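Local structure of PrgZ (Enterococcus faecalis, 4FAJ) at residues L333-V338 against K402-L407; M324-E329 against N337-I342. The protein binds peptide pheromones at the cell surface as a membrane-anchored solute-binding protein, probably as the receptor component of a peptide transport system. All coordinates share one frame; numbering follows the deposited sequence.

How the contacts relate
Both contacts sit around the start of helix 336-345, their centres about 8 Å apart, and share Asn337 and Val338. Along the chain, residues 324-329 come first, leaving strand 311-324; residues 333-338 follow, from helix 331-334 into helix 336-345; residues 337-342 carry that helix on, and 402-407, much later, run from the last residue of helix 391-402 into the loop beyond. Contact 1, at the surface, joins the helix start to the later loop; contact 2, buried, joins another side of the helix to the end of a sheet strand. The helix thus lies between two loops, away from the zinc sites, and Arg339 NH1 of contact 2 hydrogen-bonds Leu333 O of contact 1 (2.9 Å).

Contact 1 of 2, residues L333-V338 against K402-L407; sequences LQNKNV and KKEIDL
Two amides converge on one carboxylate oxygen, Glu404 OE1. Asn335 ND2 donates to Glu404 OE1 over 2.9 Å, with an N-H...O angle of 161°, on its anti side; Asn337 ND2 reaches the same Glu404 OE1 at 3.0 Å on the syn side. Each stands 32° out of the carboxylate plane, on opposite faces, so the oxygen is held between them. Glu404 suits the place because a chain extended beyond CG carries its acceptor from the loop across to both asparagines. A water closes a small ring: it accepts from Asn337 ND2 at 3.0 Å and donates to Glu404 OE2 at 2.6 Å.

Ile405 adds only van der Waals contact, its CG2 methyl lying 3.8 Å from Asn335 ND2, and Asn335 also rests on Ala401 of helix 391-402.

Asparagine at 335 does double duty. A chi1 of -174°, which swings CG away from the backbone N, turns ND2 to Glu404, while OD1 offers an in-plane lone pair to Val338 N at 3.2 Å. The nearby carboxylate probably also suits the positive end of the helix dipole. This is the side-chain N-cap that opens helix 336-345, here tied by its own amide to the loop following helix 391-402.

Contact 2 of 2, residues M324-E329 against N337-I342; sequences MNQTGE and NVRKAI
NE2 of Gln326, a side chain that lies against Arg339, gives its hydrogens to two carbonyl oxygens: Met324 O at 2.9 Å, along a nearly straight N-H...O path of 167°, and Gly526 O. With the amide turned in this way, Gln326 OE1 comes over one face of the Arg339 guanidinium, 3.6 Å from NE and offset toward the rim. The two planes are 26° apart and no hydrogen bond joins them; the carbonyl's partial negative charge over the cation is probably favourable.

Arginine suits a buried place here because main-chain oxygens take up its N-H groups: Leu333 O and, weakly, Gln334 O bind NH1, Asp524 O binds NH2, and Met525 O weakly holds NE. It thereby links the first turn of helix 336-345 to the ends of helices 331-334 and 510-524, within the domain built on the sheet that contains strand 311-324.

Met324, at the end of that strand, packs on the arginine's aliphatic part. Its SD lies 3.8 Å from Arg339 CG and its CE 3.9 Å from Arg339 CD, the chain being bent at chi3 (-61°); SD also meets Ile342 CD1 at 4.4 Å, one helical turn farther on.

Beyond Met324, the bond from Thr327 N to Asn325 OD1 (3.1 Å) makes an Asx turn, and Thr327 OG1 adds a second bond to the same oxygen, 2.7 Å from Asn325 OD1.

Contact 1 of 2, residues L333-V338 against K402-L407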
loop_
_atom_site.group_PDB
_atom_site.type_symbol
_atom_site.label_atom_id
_atom_site.label_comp_id
_atom_site.label_asym_id
_atom_site.label_seq_id
_atom_site.Cartn_x
_atom_site.Cartn_y
_atom_site.Cartn_z
ATOM N N LEU A 333 17.194 18.513 7.173
ATOM C CA LEU A 333 17.000 17.318 6.326
ATOM C C LEU A 333 17.476 17.518 4.891
ATOM O O LEU A 333 17.626 16.557 4.144
ATOM C CB LEU A 333 15.539 16.857 6.358
ATOM C CG LEU A 333 15.092 16.335 7.729
ATOM C CD1 LEU A 333 13.644 15.915 7.704
ATOM C CD2 LEU A 333 15.993 15.179 8.197
ATOM N N GLN A 334 17.718 18.773 4.524
ATOM C CA GLN A 334 18.381 19.127 3.269
ATOM C C GLN A 334 19.877 18.742 3.291
ATOM O O GLN A 334 20.482 18.522 2.244
ATOM C CB GLN A 334 18.167 20.636 3.024
ATOM C CG GLN A 334 19.136 21.369 2.116
ATOM C CD GLN A 334 18.709 22.826 1.935
ATOM O OE1 GLN A 334 17.692 23.104 1.295
ATOM N NE2 GLN A 334 19.468 23.753 2.514
ATOM N N ASN A 335 20.456 18.635 4.485
ATOM C CA ASN A 335 21.867 18.273 4.633
ATOM C C ASN A 335 22.069 16.746 4.573
ATOM O O ASN A 335 21.529 16.001 5.397
ATOM C CB ASN A 335 22.413 18.885 5.933
ATOM C CG ASN A 335 23.910 18.698 6.105
ATOM O OD1 ASN A 335 24.364 17.613 6.434
ATOM N ND2 ASN A 335 24.680 19.771 5.920
ATOM N N LYS A 336 22.861 16.289 3.606
ATOM C CA LYS A 336 23.063 14.846 3.397
ATOM C C LYS A 336 23.677 14.154 4.621
ATOM O O LYS A 336 23.307 13.034 4.939
ATOM C CB LYS A 336 23.927 14.583 2.153
ATOM C CG LYS A 336 23.876 13.135 1.673
ATOM C CD LYS A 336 24.697 12.902 0.397
ATOM C CE LYS A 336 23.953 13.410 -0.835
ATOM N NZ LYS A 336 24.654 13.102 -2.108
ATOM N N ASN A 337 24.605 14.818 5.309
ATOM C CA ASN A 337 25.204 14.234 6.523
ATOM C C ASN A 337 24.206 14.009 7.672
ATOM O O ASN A 337 24.317 13.031 8.416
ATOM C CB ASN A 337 26.407 15.057 6.999
ATOM C CG ASN A 337 27.584 15.002 6.024
ATOM O OD1 ASN A 337 27.961 13.934 5.542
ATOM N ND2 ASN A 337 28.162 16.156 5.737
ATOM N N VAL A 338 23.239 14.914 7.817
ATOM C CA VAL A 338 22.181 14.739 8.802
ATOM C C VAL A 338 21.403 13.466 8.464
ATOM O O VAL A 338 21.192 12.620 9.335
ATOM C CB VAL A 338 21.216 15.957 8.850
ATOM C CG1 VAL A 338 19.991 15.644 9.712
ATOM C CG2 VAL A 338 21.945 17.194 9.362
ATOM N N LYS A 402 27.064 19.355 11.897
ATOM C CA LYS A 402 27.057 20.545 12.753
ATOM C C LYS A 402 27.956 21.646 12.203
ATOM O O LYS A 402 27.625 22.828 12.304
ATOM C CB LYS A 402 27.517 20.204 14.160
ATOM C CG LYS A 402 26.506 19.518 15.039
ATOM C CD LYS A 402 27.027 19.560 16.468
ATOM C CE LYS A 402 26.766 18.292 17.233
ATOM N NZ LYS A 402 27.712 18.188 18.378
ATOM N N LYS A 403 29.084 21.255 11.614
ATOM C CA LYS A 403 30.009 22.216 11.017
ATOM C C LYS A 403 29.425 22.933 9.794
ATOM O O LYS A 403 29.915 23.996 9.409
ATOM C CB LYS A 403 31.322 21.542 10.612
ATOM C CG LYS A 403 32.061 20.829 11.740
ATOM C CD LYS A 403 33.543 20.650 11.398
ATOM C CE LYS A 403 34.129 19.354 11.959
ATOM N NZ LYS A 403 33.711 19.072 13.358
ATOM N N GLU A 404 28.394 22.346 9.187
ATOM C CA GLU A 404 27.795 22.860 7.954
ATOM C C GLU A 404 26.487 23.621 8.163
ATOM O O GLU A 404 26.007 24.249 7.230
ATOM C CB GLU A 404 27.545 21.699 6.977
ATOM C CG GLU A 404 28.812 20.943 6.561
ATOM C CD GLU A 404 28.528 19.647 5.808
ATOM O OE1 GLU A 404 27.438 19.050 5.972
ATOM O OE2 GLU A 404 29.420 19.212 5.053
ATOM N N ILE A 405 25.894 23.558 9.357
ATOM C CA ILE A 405 24.602 24.225 9.601
ATOM C C ILE A 405 24.591 25.142 10.836
ATOM O O ILE A 405 25.476 25.070 11.688
ATOM C CB ILE A 405 23.442 23.201 9.710
ATOM C CG1 ILE A 405 23.479 22.453 11.049
ATOM C CG2 ILE A 405 23.480 22.219 8.536
ATOM C CD1 ILE A 405 22.642 23.102 12.144
ATOM N N ASP A 406 23.564 25.991 10.915
ATOM C CA ASP A 406 23.366 26.904 12.053
ATOM C C ASP A 406 22.449 26.271 13.102
ATOM O O ASP A 406 21.234 26.213 12.919
ATOM C CB ASP A 406 22.772 28.235 11.568
ATOM C CG ASP A 406 22.590 29.256 12.695
ATOM O OD1 ASP A 406 22.485 28.862 13.880
ATOM O OD2 ASP A 406 22.545 30.465 12.389
ATOM N N LEU A 407 23.039 25.823 14.209
ATOM C CA LEU A 407 22.288 25.167 15.289
ATOM C C LEU A 407 21.478 26.157 16.146
ATOM O O LEU A 407 20.562 25.746 16.861
ATOM C CB LEU A 407 23.232 24.352 16.190
ATOM C CG LEU A 407 23.903 23.098 15.604
ATOM C CD1 LEU A 407 22.883 22.080 15.094
ATOM C CD2 LEU A 407 24.884 23.449 14.498
HETATM O O HOH W 1 30.127 17.110 3.659
#

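Contact 2 of 2, residues M324-E329 against N337-I342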
loop_
_atom_site.group_PDB
_atom_site.type_symbol
_atom_site.label_atom_id
_atom_site.label_comp_id
_atom_site.label_asym_id
_atom_site.label_seq_id
_atom_site.Cartn_x
_atom_site.Cartn_y
_atom_site.Cartn_z
ATOM N N MET A 324 11.579 11.780 4.794
ATOM C CA MET A 324 12.256 13.007 5.197
ATOM C C MET A 324 11.943 14.122 4.206
ATOM O O MET A 324 12.154 13.958 2.999
ATOM C CB MET A 324 13.764 12.770 5.228
ATOM C CG MET A 324 14.240 11.908 6.387
ATOM S SD MET A 324 15.969 11.368 6.233
ATOM C CE MET A 324 15.905 10.417 4.735
ATOM N N ASN A 325 11.455 15.250 4.716
ATOM C CA ASN A 325 11.149 16.419 3.889
ATOM C C ASN A 325 12.420 17.107 3.395
ATOM O O ASN A 325 13.101 17.806 4.150
ATOM C CB ASN A 325 10.285 17.407 4.674
ATOM C CG ASN A 325 9.742 18.540 3.806
ATOM O OD1 ASN A 325 10.355 18.925 2.800
ATOM N ND2 ASN A 325 8.590 19.087 4.205
ATOM N N GLN A 326 12.715 16.907 2.116
ATOM C CA GLN A 326 13.938 17.400 1.477
ATOM C C GLN A 326 13.627 18.453 0.399
ATOM O O GLN A 326 14.378 18.607 -0.558
ATOM C CB GLN A 326 14.706 16.223 0.838
ATOM C CG GLN A 326 15.126 15.125 1.833
ATOM C CD GLN A 326 15.276 13.750 1.186
ATOM O OE1 GLN A 326 16.248 13.490 0.447
ATOM N NE2 GLN A 326 14.312 12.863 1.448
ATOM N N THR A 327 12.529 19.185 0.558
ATOM C CA THR A 327 12.160 20.226 -0.403
ATOM C C THR A 327 13.039 21.480 -0.291
ATOM O O THR A 327 13.128 22.276 -1.236
ATOM C CB THR A 327 10.682 20.625 -0.231
ATOM O OG1 THR A 327 10.449 21.003 1.131
ATOM C CG2 THR A 327 9.785 19.468 -0.603
ATOM N N GLY A 328 13.696 21.647 0.856
ATOM C CA GLY A 328 14.449 22.861 1.153
ATOM C C GLY A 328 13.853 23.613 2.330
ATOM O O GLY A 328 14.550 24.380 2.994
ATOM N N GLU A 329 12.565 23.382 2.603
ATOM C CA GLU A 329 11.898 24.007 3.749
ATOM C C GLU A 329 12.629 23.670 5.046
ATOM O O GLU A 329 12.844 24.549 5.879
ATOM C CB GLU A 329 10.427 23.575 3.860
ATOM C CG GLU A 329 9.550 23.860 2.625
ATOM C CD GLU A 329 9.504 25.333 2.216
ATOM O OE1 GLU A 329 9.723 26.225 3.071
ATOM O OE2 GLU A 329 9.235 25.599 1.022
ATOM N N ASN A 337 24.605 14.818 5.309
ATOM C CA ASN A 337 25.204 14.234 6.523
ATOM C C ASN A 337 24.206 14.009 7.672
ATOM O O ASN A 337 24.317 13.031 8.416
ATOM C CB ASN A 337 26.407 15.057 6.999
ATOM C CG ASN A 337 27.584 15.002 6.024
ATOM O OD1 ASN A 337 27.961 13.934 5.542
ATOM N ND2 ASN A 337 28.162 16.156 5.737
ATOM N N VAL A 338 23.239 14.914 7.817
ATOM C CA VAL A 338 22.181 14.739 8.802
ATOM C C VAL A 338 21.403 13.466 8.464
ATOM O O VAL A 338 21.192 12.620 9.335
ATOM C CB VAL A 338 21.216 15.957 8.850
ATOM C CG1 VAL A 338 19.991 15.644 9.712
ATOM C CG2 VAL A 338 21.945 17.194 9.362
ATOM N N ARG A 339 21.011 13.318 7.199
ATOM C CA ARG A 339 20.229 12.149 6.774
ATOM C C ARG A 339 20.996 10.841 7.032
ATOM O O ARG A 339 20.441 9.881 7.549
ATOM C CB ARG A 339 19.825 12.266 5.299
ATOM C CG ARG A 339 18.915 13.465 4.994
ATOM C CD ARG A 339 18.213 13.326 3.657
ATOM N NE ARG A 339 19.166 13.174 2.555
ATOM C CZ ARG A 339 19.716 14.181 1.876
ATOM N NH1 ARG A 339 19.430 15.450 2.172
ATOM N NH2 ARG A 339 20.575 13.923 0.903
ATOM N N LYS A 340 22.286 10.833 6.716
ATOM C CA LYS A 340 23.117 9.654 6.956
ATOM C C LYS A 340 23.288 9.378 8.442
ATOM O O LYS A 340 23.297 8.219 8.854
ATOM C CB LYS A 340 24.479 9.811 6.270
ATOM C CG LYS A 340 24.368 9.790 4.764
ATOM C CD LYS A 340 25.731 9.994 4.101
ATOM C CE LYS A 340 25.632 9.823 2.591
ATOM N NZ LYS A 340 26.915 10.193 1.921
ATOM N N ALA A 341 23.407 10.432 9.250
ATOM C CA ALA A 341 23.444 10.261 10.709
ATOM C C ALA A 341 22.173 9.575 11.211
ATOM O O ALA A 341 22.243 8.675 12.035
ATOM C CB ALA A 341 23.636 11.590 11.408
ATOM N N ILE A 342 21.023 10.004 10.702
ATOM C CA ILE A 342 19.736 9.416 11.094
ATOM C C ILE A 342 19.724 7.924 10.741
ATOM O O ILE A 342 19.406 7.076 11.594
ATOM C CB ILE A 342 18.542 10.162 10.436
ATOM C CG1 ILE A 342 18.407 11.576 11.025
ATOM C CG2 ILE A 342 17.229 9.394 10.615
ATOM C CD1 ILE A 342 17.415 12.462 10.253
#